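Local structure of giding protein-mglB (Thermus thermophilus, 1J3W) at residues B[68-73]-B[80-85]. The protein is a Roadblock/LC7-domain protein, possibly involved in gliding motility, that probably acts as an adaptor or nucleotide-exchange partner of a small GTPase. Residues are numbered along the deposited sequence; the frame is centred on the assembly and turned at random.
Sequences AATQAL and ARFQEE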
ATOM      1  N   ALA B  68       1.508   3.035   5.740  1.00 12.04           N
ATOM      2  CA  ALA B  68       0.193   2.426   5.843  1.00 12.76           C
ATOM      3  C   ALA B  68       0.209   1.071   5.141  1.00 12.61           C
ATOM      4  O   ALA B  68      -0.244   0.069   5.690  1.00 13.43           O
ATOM      5  CB  ALA B  68      -0.854   3.329   5.211  1.00 12.95           C
ATOM      6  N   ALA B  69       0.764   1.053   3.935  1.00 12.52           N
ATOM      7  CA  ALA B  69       0.818  -0.150   3.115  1.00 11.67           C
ATOM      8  C   ALA B  69       1.554  -1.357   3.686  1.00 12.09           C
ATOM      9  O   ALA B  69       1.113  -2.493   3.502  1.00 14.48           O
ATOM     10  CB  ALA B  69       1.395   0.195   1.748  1.00 13.10           C
ATOM     11  N   THR B  70       2.668  -1.131   4.372  1.00 12.28           N
ATOM     12  CA  THR B  70       3.439  -2.250   4.906  1.00 11.77           C
ATOM     13  C   THR B  70       2.825  -2.925   6.126  1.00 13.23           C
ATOM     14  O   THR B  70       3.355  -3.921   6.611  1.00 13.82           O
ATOM     15  CB  THR B  70       4.877  -1.825   5.277  1.00 11.93           C
ATOM     16  OG1 THR B  70       4.834  -0.844   6.318  1.00 13.71           O
ATOM     17  CG2 THR B  70       5.596  -1.251   4.066  1.00 14.63           C
ATOM     18  N   GLN B  71       1.708  -2.407   6.622  1.00 13.69           N
ATOM     19  CA  GLN B  71       1.098  -3.007   7.799  1.00 13.48           C
ATOM     20  C   GLN B  71       0.517  -4.401   7.568  1.00 13.08           C
ATOM     21  O   GLN B  71       0.381  -5.173   8.511  1.00 13.98           O
ATOM     22  CB  GLN B  71       0.062  -2.052   8.400  1.00 15.36           C
ATOM     23  CG  GLN B  71       0.756  -0.877   9.089  1.00 15.53           C
ATOM     24  CD  GLN B  71      -0.182   0.045   9.829  1.00 17.99           C
ATOM     25  OE1 GLN B  71      -1.189  -0.387  10.384  1.00 21.40           O
ATOM     26  NE2 GLN B  71       0.163   1.329   9.865  1.00 17.45           N
ATOM     27  N   ALA B  72       0.192  -4.736   6.323  1.00 14.55           N
ATOM     28  CA  ALA B  72      -0.331  -6.074   6.033  1.00 14.06           C
ATOM     29  C   ALA B  72       0.803  -7.075   6.284  1.00 13.83           C
ATOM     30  O   ALA B  72       0.616  -8.096   6.958  1.00 13.90           O
ATOM     31  CB  ALA B  72      -0.805  -6.157   4.585  1.00 16.20           C
ATOM     32  N   LEU B  73       1.979  -6.771   5.739  1.00 13.61           N
ATOM     33  CA  LEU B  73       3.156  -7.615   5.921  1.00 13.08           C
ATOM     34  C   LEU B  73       3.493  -7.702   7.403  1.00 11.79           C
ATOM     35  O   LEU B  73       3.815  -8.774   7.914  1.00 12.50           O
ATOM     36  CB  LEU B  73       4.362  -7.029   5.182  1.00 15.65           C
ATOM     37  CG  LEU B  73       4.691  -7.487   3.762  1.00 18.40           C
ATOM     38  CD1 LEU B  73       5.817  -6.624   3.212  1.00 17.30           C
ATOM     39  CD2 LEU B  73       5.100  -8.958   3.774  1.00 17.92           C
ATOM     40  N   ALA B  80       2.422  -5.178  14.850  1.00 17.26           N
ATOM     41  CA  ALA B  80       1.364  -4.204  14.615  1.00 16.53           C
ATOM     42  C   ALA B  80       1.784  -3.410  13.379  1.00 16.92           C
ATOM     43  O   ALA B  80       0.966  -3.069  12.526  1.00 18.03           O
ATOM     44  CB  ALA B  80       1.220  -3.280  15.813  1.00 17.20           C
ATOM     45  N   ARG B  81       3.080  -3.128  13.296  1.00 14.99           N
ATOM     46  CA  ARG B  81       3.643  -2.397  12.173  1.00 15.31           C
ATOM     47  C   ARG B  81       5.158  -2.422  12.303  1.00 13.47           C
ATOM     48  O   ARG B  81       5.688  -2.780  13.353  1.00 15.79           O
ATOM     49  CB  ARG B  81       3.126  -0.954  12.162  1.00 17.54           C
ATOM     50  CG  ARG B  81       3.492  -0.131  13.379  1.00 19.12           C
ATOM     51  CD  ARG B  81       2.623   1.122  13.445  1.00 20.49           C
ATOM     52  NE  ARG B  81       3.064   2.058  14.469  1.00 21.93           N
ATOM     53  CZ  ARG B  81       2.381   3.141  14.829  1.00 23.03           C
ATOM     54  NH1 ARG B  81       1.219   3.422  14.248  1.00 23.00           N
ATOM     55  NH2 ARG B  81       2.865   3.951  15.759  1.00 24.33           N
ATOM     56  N   PHE B  82       5.856  -2.077  11.228  1.00 13.40           N
ATOM     57  CA  PHE B  82       7.309  -2.048  11.282  1.00 13.54           C
ATOM     58  C   PHE B  82       7.717  -0.712  11.877  1.00 14.64           C
ATOM     59  O   PHE B  82       7.193   0.330  11.491  1.00 19.52           O
ATOM     60  CB  PHE B  82       7.899  -2.204   9.882  1.00 12.36           C
ATOM     61  CG  PHE B  82       7.654  -3.553   9.275  1.00 11.42           C
ATOM     62  CD1 PHE B  82       8.187  -4.697   9.858  1.00 11.81           C
ATOM     63  CD2 PHE B  82       6.887  -3.681   8.123  1.00 11.81           C
ATOM     64  CE1 PHE B  82       7.960  -5.953   9.298  1.00 13.32           C
ATOM     65  CE2 PHE B  82       6.653  -4.927   7.558  1.00 11.70           C
ATOM     66  CZ  PHE B  82       7.190  -6.067   8.144  1.00 12.79           C
ATOM     67  N   GLN B  83       8.645  -0.747  12.823  1.00 14.42           N
ATOM     68  CA  GLN B  83       9.105   0.477  13.463  1.00 15.74           C
ATOM     69  C   GLN B  83      10.230   1.145  12.688  1.00 14.95           C
ATOM     70  O   GLN B  83      10.269   2.367  12.576  1.00 17.05           O
ATOM     71  CB  GLN B  83       9.583   0.187  14.889  1.00 17.90           C
ATOM     72  CG  GLN B  83       8.472  -0.028  15.917  1.00 24.79           C
ATOM     73  CD  GLN B  83       7.654  -1.278  15.663  1.00 28.08           C
ATOM     74  OE1 GLN B  83       8.203  -2.364  15.471  1.00 27.54           O
ATOM     75  NE2 GLN B  83       6.332  -1.135  15.676  1.00 30.28           N
ATOM     76  N   GLU B  84      11.136   0.338  12.146  1.00 13.77           N
ATOM     77  CA  GLU B  84      12.283   0.847  11.407  1.00 13.13           C
ATOM     78  C   GLU B  84      12.335   0.227  10.018  1.00 13.27           C
ATOM     79  O   GLU B  84      12.119  -0.973   9.860  1.00 13.21           O
ATOM     80  CB  GLU B  84      13.561   0.506  12.179  1.00 16.61           C
ATOM     81  CG  GLU B  84      14.838   1.129  11.661  1.00 21.59           C
ATOM     82  CD  GLU B  84      16.035   0.744  12.510  1.00 23.68           C
ATOM     83  OE1 GLU B  84      16.274  -0.469  12.684  1.00 28.55           O
ATOM     84  OE2 GLU B  84      16.738   1.647  13.009  1.00 26.21           O
ATOM     85  N   GLU B  85      12.622   1.046   9.011  1.00 11.37           N
ATOM     86  CA  GLU B  85      12.707   0.567   7.640  1.00 12.23           C
ATOM     87  C   GLU B  85      13.855   1.231   6.898  1.00 10.63           C
ATOM     88  O   GLU B  85      14.083   2.432   7.044  1.00 11.27           O
ATOM     89  CB  GLU B  85      11.407   0.861   6.878  1.00 12.69           C
ATOM     90  CG  GLU B  85      10.176   0.093   7.363  1.00 17.13           C
ATOM     91  CD  GLU B  85       8.955   0.319   6.478  1.00 20.38           C
ATOM     92  OE1 GLU B  85       9.125   0.733   5.308  1.00 23.20           O
ATOM     93  OE2 GLU B  85       7.822   0.065   6.941  1.00 23.66           O
TER
HETATM   94  O   HOH W   1       4.222  -1.316   9.023  1.00 14.14           O
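Phe-82, with the most surface buried here (63 Å²), presents the CD2 and CE2 atoms of its ring to Thr-70 and Leu-73. Phe-82 CE2 lies 3.6 Å from the backbone O of Thr-70, which approaches obliquely, and Leu-73 CB meets the rim of the ring close to the ring plane, 3.9 Å from Phe-82 CE2. Thr-70 CB also sits at that edge, in plane, 3.9 Å from Phe-82 CD2. With CG of Phe-82 anti to its own carbonyl carbon (chi1 -67°), the ring swings back toward the turn between helices 56-69 and 71-76. A water joins the same two residues: it accepts from Phe-82 N at 2.8 Å and hydrogen-bonds to Thr-70 OG1 at 2.8 Å, so backbone and hydroxyl are bridged beside the ring. Thr-70 OG1 also stands 3.2 Å from Glu-85 OE2; that bond is not settled, since the hydroxyl proton has another acceptor within reach, and a weak bond links the same hydroxyl to Asn-66 O. Glu-85 OE1 is held by Asn-66 ND2. In this Roadblock/LC7 domain the contact sets the junction of the two helices against the lead-in to strand 84-88, an outermost strand of the antiparallel sheet within its chain. Glu-84 and Glu-85 continue that sheet by antiparallel pairing with a strand of the second subunit, whose His-87 meets the Phe-82 ring with planes about 60° apart. An alanine in place of Phe-82 would probably leave Leu-73 CB and the Thr-70 carbonyl without their aromatic neighbour and open a gap facing His-87 of the second subunit. Gln-71, covered over 56 Å², and Arg-81 send their side chains off in a common direction, flank to flank: Gln-71 CG packs 3.9 Å from Arg-81 CB, while the guanidinium group leads off to a salt bridge with Glu-98.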